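Local coordinates for protein globin (PDB 2W31) that binds a hexacoordinate haem as the globin domain of a membrane-anchored globin-coupled sensor, and probably binds oxygen, at the interface of chains A and B. Sequence-based numbering; all coordinates share one arbitrary frame. Chains: chain A/B, Globin.

Contact 1: the interface of chains A and B. Residues chain A 111, 115, 132, 136; chain B 111, 115, 136, 140.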
ATOM      1  N   ARG A 111      -1.887  -2.676   7.426  1.00 11.04           N
ATOM      2  CA  ARG A 111      -0.462  -2.473   7.203  1.00 11.81           C
ATOM      3  C   ARG A 111       0.201  -1.866   8.466  1.00 11.83           C
ATOM      4  O   ARG A 111       1.240  -2.326   8.914  1.00 12.58           O
ATOM      5  CB  ARG A 111      -0.327  -1.522   6.018  1.00 13.30           C
ATOM      6  CG  ARG A 111       1.007  -1.389   5.507  1.00 14.03           C
ATOM      7  CD  ARG A 111       1.023  -0.184   4.507  1.00 14.36           C
ATOM      8  NE  ARG A 111       0.050  -0.232   3.404  1.00 13.87           N
ATOM      9  CZ  ARG A 111       0.173  -1.038   2.333  1.00 12.34           C
ATOM     10  NH1 ARG A 111       1.154  -1.912   2.265  1.00 12.52           N
ATOM     11  NH2 ARG A 111      -0.700  -1.030   1.336  1.00 13.61           N
ATOM     12  N   LEU A 115       3.013  -3.922  10.720  1.00 13.26           N
ATOM     13  CA  LEU A 115       4.379  -3.436  10.825  1.00 14.30           C
ATOM     14  C   LEU A 115       4.744  -3.115  12.274  1.00 13.93           C
ATOM     15  O   LEU A 115       5.958  -3.195  12.645  1.00 15.56           O
ATOM     16  CB  LEU A 115       4.660  -2.247   9.884  1.00 14.58           C
ATOM     17  CG  LEU A 115       4.602  -2.612   8.403  1.00 18.66           C
ATOM     18  CD1 LEU A 115       5.327  -1.486   7.599  1.00 19.54           C
ATOM     19  CD2 LEU A 115       5.026  -3.974   7.923  1.00 21.46           C
ATOM     20  N   ARG A 132       9.451  -7.148   7.172  1.00 12.53           N
ATOM     21  CA  ARG A 132       8.667  -6.020   6.685  0.50 12.02           C
ATOM     22  C   ARG A 132       8.527  -6.106   5.162  1.00 11.20           C
ATOM     23  O   ARG A 132       7.419  -5.857   4.623  1.00 11.68           O
ATOM     24  CB  ARG A 132       9.303  -4.685   7.100  0.50 12.74           C
ATOM     25  CG  ARG A 132       8.391  -3.475   6.872  0.50 13.01           C
ATOM     26  CD  ARG A 132       9.077  -2.159   7.188  0.50 14.65           C
ATOM     27  NE  ARG A 132      10.303  -1.961   6.403  0.50 12.64           N
ATOM     28  CZ  ARG A 132      11.533  -1.878   6.914  0.50 14.44           C
ATOM     29  NH1 ARG A 132      11.731  -1.960   8.218  0.50 13.39           N
ATOM     30  NH2 ARG A 132      12.572  -1.704   6.109  0.50 13.87           N
ATOM     31  N   GLU A 136       4.918  -6.276   3.303  1.00  9.84           N
ATOM     32  CA  GLU A 136       4.486  -5.235   2.341  1.00 11.38           C
ATOM     33  C   GLU A 136       4.150  -5.806   0.970  1.00  9.55           C
ATOM     34  O   GLU A 136       3.180  -5.352   0.332  1.00 12.12           O
ATOM     35  CB  GLU A 136       5.504  -4.116   2.217  1.00 12.68           C
ATOM     36  CG  GLU A 136       5.751  -3.335   3.492  1.00 14.03           C
ATOM     37  CD  GLU A 136       4.764  -2.256   3.783  1.00 15.39           C
ATOM     38  OE1 GLU A 136       3.536  -2.435   3.658  1.00 16.76           O
ATOM     39  OE2 GLU A 136       5.235  -1.180   4.243  1.00 22.37           O
TER
ATOM     40  N   ARG B 111       7.614   2.269  -1.649  1.00  9.56           N
ATOM     41  CA  ARG B 111       7.350   1.989  -0.250  1.00  9.45           C
ATOM     42  C   ARG B 111       8.534   1.300   0.407  1.00  9.57           C
ATOM     43  O   ARG B 111       8.978   1.698   1.500  1.00 10.85           O
ATOM     44  CB  ARG B 111       6.091   1.111  -0.150  1.00 11.48           C
ATOM     45  CG  ARG B 111       5.589   0.882   1.242  1.00 13.30           C
ATOM     46  CD  ARG B 111       4.453  -0.220   1.263  1.00 10.65           C
ATOM     47  NE  ARG B 111       3.408  -0.077   0.218  1.00 13.34           N
ATOM     48  CZ  ARG B 111       2.368   0.765   0.329  1.00 11.52           C
ATOM     49  NH1 ARG B 111       2.322   1.608   1.354  1.00 12.28           N
ATOM     50  NH2 ARG B 111       1.400   0.798  -0.604  1.00 13.49           N
ATOM     51  N   LEU B 115      10.683   3.098   3.386  1.00 10.25           N
ATOM     52  CA  LEU B 115      10.735   2.518   4.732  1.00 10.89           C
ATOM     53  C   LEU B 115      12.168   2.106   5.132  1.00 11.12           C
ATOM     54  O   LEU B 115      12.515   2.104   6.333  1.00 12.04           O
ATOM     55  CB  LEU B 115       9.720   1.367   4.885  1.00 12.28           C
ATOM     56  CG  LEU B 115       8.249   1.789   4.786  1.00 16.76           C
ATOM     57  CD1 LEU B 115       7.452   0.674   5.399  1.00 19.25           C
ATOM     58  CD2 LEU B 115       7.837   3.093   5.389  1.00 20.66           C
ATOM     59  N   GLU B 136       3.462   5.651   5.355  1.00  8.49           N
ATOM     60  CA  GLU B 136       2.533   4.653   4.814  1.00  9.23           C
ATOM     61  C   GLU B 136       1.196   5.344   4.444  1.00  9.12           C
ATOM     62  O   GLU B 136       0.563   4.974   3.439  1.00 10.91           O
ATOM     63  CB  GLU B 136       2.260   3.548   5.842  1.00 11.04           C
ATOM     64  CG  GLU B 136       3.500   2.682   6.105  1.00 12.57           C
ATOM     65  CD  GLU B 136       3.763   1.616   5.060  1.00 17.21           C
ATOM     66  OE1 GLU B 136       3.771   1.881   3.858  1.00 14.49           O
ATOM     67  OE2 GLU B 136       3.998   0.465   5.497  1.00 24.84           O
ATOM     68  N   ASP B 140      -0.198   5.399   0.643  1.00  8.28           N
ATOM     69  CA  ASP B 140      -1.519   4.761   0.431  1.00  8.48           C
ATOM     70  C   ASP B 140      -2.530   5.773  -0.147  1.00  8.20           C
ATOM     71  O   ASP B 140      -3.375   5.399  -0.996  1.00  9.77           O
ATOM     72  CB  ASP B 140      -2.018   4.065   1.674  1.00  9.39           C
ATOM     73  CG  ASP B 140      -1.282   2.752   1.942  1.00 10.00           C
ATOM     74  OD1 ASP B 140      -0.432   2.347   1.116  1.00 13.16           O
ATOM     75  OD2 ASP B 140      -1.597   2.110   2.979  1.00 11.41           O
TER
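A:Arg111 and B:Arg111 leave their helices with CG anti to the backbone N (chi1 -170° and -173°) and then bend at chi3, which lays the two guanidinium groups face to face on the axis of the two-fold dimer of the deposited assembly, probably the biological one. The fold is that of the protoglobin family, and the helices meeting here, 100-121 and 125-151 of chain A with 101-121 and 125-148 of chain B, are its G and H helices, packed as a four-helix bundle. The stacked planes lie 4° apart, with A:Arg111 CZ 3.5 Å from B:Arg111 CZ. Carboxylates at the rim probably offset the paired positive charge. A:Arg111 NE crosses to the syn lone pair of B:Asp140 OD2 at 2.9 Å, a salt bridge tilted somewhat from the guanidinium plane. The other oxygen, B:Asp140 OD1, takes both NH1 and NH2 of B:Arg111 from its own chain. A:Arg111 NH1 also binds A:Glu136 OE1, in the guanidinium plane, at 2.8 Å, and B:Arg111 NH1 does the same to B:Glu136 OE1. A:Glu136 and B:Glu136 bend at chi2 and cross B:Arg111 and A:Arg111, respectively, at about a right angle. The two OE2 atoms are modelled so close together that their relation is doubtful. Beside them A:Leu115 CD1 and B:Leu115 CD1 meet tip to tip at 3.7 Å. The aliphatic part of A:Arg132 lies against B:Leu115, its CD 3.7 Å from B:Leu115 CD1.

Contact 2: the interface of chains A and B. Residues chain A 115-116, 119; chain B 125, 128-129, 132-133.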
ATOM      1  N   LEU A 115       3.013  -3.922  10.720  1.00 13.26           N
ATOM      2  CA  LEU A 115       4.379  -3.436  10.825  1.00 14.30           C
ATOM      3  C   LEU A 115       4.744  -3.115  12.274  1.00 13.93           C
ATOM      4  O   LEU A 115       5.958  -3.195  12.645  1.00 15.56           O
ATOM      5  CB  LEU A 115       4.660  -2.247   9.884  1.00 14.58           C
ATOM      6  CG  LEU A 115       4.602  -2.612   8.403  1.00 18.66           C
ATOM      7  CD1 LEU A 115       5.327  -1.486   7.599  1.00 19.54           C
ATOM      8  CD2 LEU A 115       5.026  -3.974   7.923  1.00 21.46           C
ATOM      9  N   SER A 116       3.748  -2.726  13.063  1.00 14.94           N
ATOM     10  CA  SER A 116       4.020  -2.523  14.495  1.00 16.17           C
ATOM     11  C   SER A 116       4.347  -3.839  15.190  1.00 16.73           C
ATOM     12  O   SER A 116       5.260  -3.868  16.035  1.00 18.50           O
ATOM     13  CB  SER A 116       2.902  -1.754  15.178  1.00 16.88           C
ATOM     14  OG  SER A 116       3.148  -0.380  14.903  1.00 19.14           O
ATOM     15  N   GLN A 119       7.988  -4.459  14.260  1.00 19.06           N
ATOM     16  CA  GLN A 119       8.916  -3.569  14.979  1.00 21.38           C
ATOM     17  C   GLN A 119       9.088  -4.023  16.432  1.00 21.96           C
ATOM     18  O   GLN A 119      10.205  -4.021  16.984  1.00 23.31           O
ATOM     19  CB  GLN A 119       8.389  -2.135  14.928  1.00 22.59           C
ATOM     20  CG  GLN A 119       9.370  -1.097  15.362  1.00 26.47           C
ATOM     21  CD  GLN A 119       8.704   0.265  15.429  1.00 27.97           C
ATOM     22  OE1 GLN A 119       7.898   0.654  14.550  1.00 26.93           O
ATOM     23  NE2 GLN A 119       9.013   0.989  16.475  1.00 27.90           N
TER
ATOM     24  N   PRO B 125      12.902   3.811  18.491  1.00 25.25           N
ATOM     25  CA  PRO B 125      11.709   3.065  18.030  1.00 25.18           C
ATOM     26  C   PRO B 125      10.462   3.931  17.806  1.00 23.97           C
ATOM     27  O   PRO B 125       9.724   3.691  16.832  1.00 23.23           O
ATOM     28  CB  PRO B 125      11.437   2.056  19.149  1.00 25.56           C
ATOM     29  CG  PRO B 125      12.639   2.095  20.041  1.00 26.44           C
ATOM     30  CD  PRO B 125      13.519   3.238  19.713  1.00 25.91           C
ATOM     31  N   ARG B 128      10.923   6.312  14.746  1.00 17.92           N
ATOM     32  CA  ARG B 128      10.714   5.427  13.606  1.00 18.29           C
ATOM     33  C   ARG B 128       9.231   5.110  13.368  1.00 16.26           C
ATOM     34  O   ARG B 128       8.721   5.230  12.232  1.00 16.08           O
ATOM     35  CB  ARG B 128      11.457   4.130  13.886  1.00 19.51           C
ATOM     36  CG  ARG B 128      11.803   3.378  12.669  1.00 24.57           C
ATOM     37  CD  ARG B 128      12.520   2.035  12.941  1.00 27.87           C
ATOM     38  NE  ARG B 128      13.394   2.028  14.115  1.00 31.70           N
ATOM     39  CZ  ARG B 128      13.416   1.068  15.033  1.00 34.10           C
ATOM     40  NH1 ARG B 128      12.626   0.010  14.922  1.00 37.27           N
ATOM     41  NH2 ARG B 128      14.234   1.163  16.068  1.00 35.83           N
ATOM     42  N   ARG B 129       8.537   4.687  14.409  1.00 15.98           N
ATOM     43  CA  ARG B 129       7.113   4.348  14.254  1.00 15.28           C
ATOM     44  C   ARG B 129       6.316   5.507  13.661  1.00 13.87           C
ATOM     45  O   ARG B 129       5.482   5.326  12.738  1.00 14.30           O
ATOM     46  CB  ARG B 129       6.485   3.924  15.596  1.00 16.43           C
ATOM     47  CG  ARG B 129       5.151   3.209  15.406  1.00 18.23           C
ATOM     48  CD  ARG B 129       4.449   2.830  16.712  1.00 18.85           C
ATOM     49  NE  ARG B 129       5.381   2.307  17.735  1.00 23.16           N
ATOM     50  CZ  ARG B 129       5.657   1.017  17.940  1.00 24.86           C
ATOM     51  NH1 ARG B 129       5.081   0.061  17.196  1.00 24.65           N
ATOM     52  NH2 ARG B 129       6.520   0.667  18.892  1.00 26.23           N
ATOM     53  N   ARG B 132       7.272   6.126   9.957  1.00 11.15           N
ATOM     54  CA  ARG B 132       6.717   5.044   9.148  0.50 11.02           C
ATOM     55  C   ARG B 132       5.206   5.210   8.956  1.00 10.78           C
ATOM     56  O   ARG B 132       4.684   5.026   7.839  1.00 11.75           O
ATOM     57  CB  ARG B 132       7.019   3.674   9.788  0.50 11.50           C
ATOM     58  CG  ARG B 132       6.388   2.509   9.010  0.50 12.86           C
ATOM     59  CD  ARG B 132       5.130   1.979   9.627  0.50 12.25           C
ATOM     60  NE  ARG B 132       5.402   1.386  10.937  0.50 11.61           N
ATOM     61  CZ  ARG B 132       4.478   1.035  11.820  0.50 11.77           C
ATOM     62  NH1 ARG B 132       3.184   1.196  11.552  0.50 11.09           N
ATOM     63  NH2 ARG B 132       4.855   0.508  12.975  0.50 14.20           N
ATOM     64  N   GLU B 133       4.475   5.519  10.047  1.00 10.97           N
ATOM     65  CA  GLU B 133       3.029   5.656   9.953  1.00 11.93           C
ATOM     66  C   GLU B 133       2.640   6.792   9.003  1.00 10.92           C
ATOM     67  O   GLU B 133       1.737   6.626   8.156  1.00 10.63           O
ATOM     68  CB  GLU B 133       2.417   5.856  11.321  1.00 14.00           C
ATOM     69  CG  GLU B 133       2.410   4.582  12.188  1.00 16.20           C
ATOM     70  CD  GLU B 133       1.880   4.811  13.613  1.00 19.73           C
ATOM     71  OE1 GLU B 133       1.712   5.990  14.049  1.00 25.92           O
ATOM     72  OE2 GLU B 133       1.712   3.795  14.330  1.00 24.03           O
TER
HETATM   73  O   HOH W   1       1.267   1.443  13.704  1.00 28.91           O
HETATM   74  O   HOH W   2      12.580  -2.438  16.443  1.00 33.21           O
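The guanidinium group of B:Arg132 has A:Leu115 CB centred over one face, 3.8 Å from B:Arg132 CZ, while A:Ser116 OG sits at its edge. B:Arg129 offers a face to the side-chain amide of A:Gln119, whose plane is turned 22° from it and whose NE2 lies toward the rim; at the edge of B:Arg129 is A:Ser116 CB. The guanidinium of B:Arg128 is covered on one face by B:Pro125 CA of its own chain and meets a water at its edge. This is a polar helix-to-helix contact of the two-fold globin assembly, between the end of helix 100-121 of chain A and the start of helix 125-148 of chain B. Its hub is the serine hydroxyl. B:Arg132 NH2 gives A:Ser116 OG a nearly straight hydrogen bond of 2.7 Å (172° at H), and B:Arg129 NH1 adds a second at 3.0 Å to the same A:Ser116 OG. Both donors keep the oxygen in their guanidinium planes. Bends at chi2 (-101°) and chi3 turn B:Arg132 over the leucine and toward the serine. A:Gln119, extended beyond CG, reaches the first turn of the partner helix, where its NE2 bonds to B:Pro125 O at 2.8 Å from above the carbonyl plane. One water links A:Ser116 OG with B:Arg132 NH1 and B:Glu133 OE2. Another joins B:Arg128 NH1 to the backbone oxygen A:Gln119 O, 2.9 Å from each.

Contact 3: the interface of chains A and B. Residues chain A 46, 48, 101-102, 105; chain B 2, 10-11, 144.
A:His101 and B:His10 meet through their imidazole nitrogens, A:His101 NE2 lying 2.7 Å from B:His10 ND1 in a nearly straight hydrogen bond (175° at H). The direction of this bond is not decided. At its other nitrogen the A:His101 ring donates to an aspartate: this second bond, A:His101 ND1 to B:Asp144 OD2, is 2.7 Å long, runs close to the ring plane and uses the syn lone pair of the carboxylate. CG of A:His101 is anti to the backbone N (chi1 159°), which presents both ring nitrogens to chain B. Behind the aspartate, the phenol B:Tyr11 OH donates to B:Asp144 OD2 from the anti side at 2.6 Å and so helps to position it. On its far edge, B:His10 NE2 holds a water at 2.8 Å, and this water also reaches A:Glu48 OE1. Apolar contacts flank these polar bonds. A:Val105 CG2 lies over the face of A:His101 toward the rim and also packs on the face of B:Tyr11, 3.8 Å from B:Tyr11 CE2. B:Leu2 CD1 comes to 3.7 Å from A:His101 CD2, crossing it at about a right angle, while A:Tyr102 CE1 approaches B:His10 CE1 at the same distance. A:Ile46 CG2 also lies 4.0 Å from B:His10 CD2. In the globin fold, the N-terminal helix 4-11 of chain B thus docks beside the start of helix 100-121 of chain A, with helix 125-148 supplying the aspartate.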
ATOM      1  N   ILE A  46     -16.113   5.405  10.925  1.00 28.62           N
ATOM      2  CA  ILE A  46     -16.407   6.134   9.711  1.00 27.65           C
ATOM      3  C   ILE A  46     -17.878   5.851   9.344  1.00 28.38           C
ATOM      4  O   ILE A  46     -18.216   4.718   9.021  1.00 27.37           O
ATOM      5  CB  ILE A  46     -15.502   5.687   8.500  1.00 28.19           C
ATOM      6  CG1 ILE A  46     -14.009   5.937   8.776  1.00 26.93           C
ATOM      7  CG2 ILE A  46     -15.917   6.410   7.229  1.00 27.92           C
ATOM      8  CD1 ILE A  46     -13.064   5.249   7.798  1.00 25.80           C
ATOM      9  N   GLU A  48     -19.773   6.049   6.671  1.00 25.53           N
ATOM     10  CA  GLU A  48     -19.995   5.294   5.428  1.00 24.40           C
ATOM     11  C   GLU A  48     -19.713   3.753   5.491  1.00 22.97           C
ATOM     12  O   GLU A  48     -20.464   2.920   4.955  1.00 22.88           O
ATOM     13  CB  GLU A  48     -19.216   5.934   4.296  1.00 25.92           C
ATOM     14  CG  GLU A  48     -19.674   7.349   3.907  1.00 28.69           C
ATOM     15  CD  GLU A  48     -18.998   8.474   4.710  1.00 32.95           C
ATOM     16  OE1 GLU A  48     -18.486   8.248   5.838  1.00 32.81           O
ATOM     17  OE2 GLU A  48     -18.995   9.629   4.209  1.00 35.81           O
ATOM     18  N   HIS A 101     -12.394   2.976  -2.470  1.00 13.86           N
ATOM     19  CA  HIS A 101     -11.605   3.836  -1.547  1.00 13.68           C
ATOM     20  C   HIS A 101     -11.492   3.222  -0.150  1.00 13.34           C
ATOM     21  O   HIS A 101     -10.439   3.302   0.481  1.00 13.05           O
ATOM     22  CB  HIS A 101     -12.238   5.240  -1.469  1.00 13.45           C
ATOM     23  CG  HIS A 101     -11.875   6.060  -0.255  1.00 13.09           C
ATOM     24  ND1 HIS A 101     -10.588   6.511   0.047  1.00 13.33           N
ATOM     25  CD2 HIS A 101     -12.679   6.542   0.727  1.00 14.32           C
ATOM     26  CE1 HIS A 101     -10.640   7.233   1.158  1.00 13.10           C
ATOM     27  NE2 HIS A 101     -11.897   7.242   1.602  1.00 13.85           N
ATOM     28  N   TYR A 102     -12.572   2.608   0.342  1.00 13.14           N
ATOM     29  CA  TYR A 102     -12.560   2.066   1.713  1.00 13.05           C
ATOM     30  C   TYR A 102     -11.740   0.787   1.820  1.00 12.73           C
ATOM     31  O   TYR A 102     -11.226   0.482   2.906  1.00 13.20           O
ATOM     32  CB  TYR A 102     -13.984   1.884   2.253  1.00 14.19           C
ATOM     33  CG  TYR A 102     -14.674   3.229   2.346  1.00 15.30           C
ATOM     34  CD1 TYR A 102     -14.259   4.191   3.294  1.00 17.03           C
ATOM     35  CD2 TYR A 102     -15.688   3.579   1.440  1.00 16.86           C
ATOM     36  CE1 TYR A 102     -14.853   5.446   3.366  1.00 18.20           C
ATOM     37  CE2 TYR A 102     -16.296   4.858   1.496  1.00 18.11           C
ATOM     38  CZ  TYR A 102     -15.864   5.784   2.462  1.00 18.70           C
ATOM     39  OH  TYR A 102     -16.448   7.062   2.545  1.00 21.80           O
ATOM     40  N   VAL A 105      -8.400   2.227   2.325  1.00 11.41           N
ATOM     41  CA  VAL A 105      -8.380   2.709   3.700  1.00 12.30           C
ATOM     42  C   VAL A 105      -8.157   1.564   4.683  1.00 11.38           C
ATOM     43  O   VAL A 105      -7.318   1.656   5.580  1.00 12.30           O
ATOM     44  CB  VAL A 105      -9.689   3.435   4.063  1.00 11.99           C
ATOM     45  CG1 VAL A 105      -9.757   3.692   5.560  1.00 15.13           C
ATOM     46  CG2 VAL A 105      -9.805   4.737   3.285  1.00 13.23           C
TER
ATOM     47  N   LEU B   2     -13.643  12.792  -3.207  1.00 25.77           N
ATOM     48  CA  LEU B   2     -13.654  13.366  -1.854  1.00 23.47           C
ATOM     49  C   LEU B   2     -12.714  14.572  -1.736  1.00 21.47           C
ATOM     50  O   LEU B   2     -11.779  14.741  -2.530  1.00 21.04           O
ATOM     51  CB  LEU B   2     -13.279  12.313  -0.782  1.00 24.53           C
ATOM     52  CG  LEU B   2     -14.274  11.147  -0.603  1.00 23.73           C
ATOM     53  CD1 LEU B   2     -13.694  10.057   0.276  1.00 24.59           C
ATOM     54  CD2 LEU B   2     -15.644  11.609  -0.025  1.00 28.37           C
ATOM     55  N   HIS B  10     -10.380   9.832   6.914  1.00 16.14           N
ATOM     56  CA  HIS B  10     -10.491   8.364   6.758  1.00 14.82           C
ATOM     57  C   HIS B  10      -9.181   7.651   7.068  1.00 15.33           C
ATOM     58  O   HIS B  10      -9.215   6.564   7.644  1.00 15.63           O
ATOM     59  CB  HIS B  10     -10.988   7.983   5.378  1.00 15.04           C
ATOM     60  CG  HIS B  10     -12.347   8.524   5.065  1.00 15.83           C
ATOM     61  ND1 HIS B  10     -12.849   8.548   3.784  1.00 15.07           N
ATOM     62  CD2 HIS B  10     -13.287   9.106   5.858  1.00 17.73           C
ATOM     63  CE1 HIS B  10     -14.073   9.072   3.811  1.00 16.45           C
ATOM     64  NE2 HIS B  10     -14.348   9.440   5.051  1.00 17.63           N
ATOM     65  N   TYR B  11      -8.052   8.250   6.684  1.00 13.69           N
ATOM     66  CA  TYR B  11      -6.727   7.664   6.970  1.00 13.34           C
ATOM     67  C   TYR B  11      -6.155   8.079   8.326  1.00 14.00           C
ATOM     68  O   TYR B  11      -5.034   7.680   8.669  1.00 14.23           O
ATOM     69  CB  TYR B  11      -5.718   8.045   5.864  1.00 12.96           C
ATOM     70  CG  TYR B  11      -5.898   7.269   4.574  1.00 10.25           C
ATOM     71  CD1 TYR B  11      -5.290   6.017   4.409  1.00 10.79           C
ATOM     72  CD2 TYR B  11      -6.683   7.772   3.504  1.00 12.25           C
ATOM     73  CE1 TYR B  11      -5.438   5.282   3.230  1.00 11.34           C
ATOM     74  CE2 TYR B  11      -6.885   7.021   2.309  1.00 12.78           C
ATOM     75  CZ  TYR B  11      -6.245   5.777   2.180  1.00 11.80           C
ATOM     76  OH  TYR B  11      -6.382   5.035   1.026  1.00 11.88           O
ATOM     77  N   ASP B 144      -4.384   5.277  -3.664  1.00  9.07           N
ATOM     78  CA  ASP B 144      -5.856   5.311  -3.642  1.00 10.26           C
ATOM     79  C   ASP B 144      -6.355   6.265  -4.753  1.00  9.44           C
ATOM     80  O   ASP B 144      -7.149   5.872  -5.639  1.00 10.51           O
ATOM     81  CB  ASP B 144      -6.254   5.791  -2.266  1.00 10.26           C
ATOM     82  CG  ASP B 144      -7.755   5.783  -1.985  1.00 11.92           C
ATOM     83  OD1 ASP B 144      -8.592   5.601  -2.925  1.00 13.99           O
ATOM     84  OD2 ASP B 144      -8.083   5.971  -0.772  1.00 13.22           O
TER
HETATM   85  O   HOH W   3     -16.530  10.529   6.400  1.00 40.83           O

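Contact 1 sits on the two-fold axis, with contact 2 about 9 Å away and contact 3 about 18 Å away, measured between the centres of their C-alpha atoms; contacts 2 and 3 are about 22 Å apart. Contacts 1 and 2 share A:Leu115. Helix 100-121 of chain A and helix 125-148 of chain B run through all three, so one helix pair is gripped near both ends and in the middle, and symmetry repeats the grip. Contact 3 adds the N-terminal helix. Such a dimer could couple globin domains in the full-length sensor, though the structure alone does not show this.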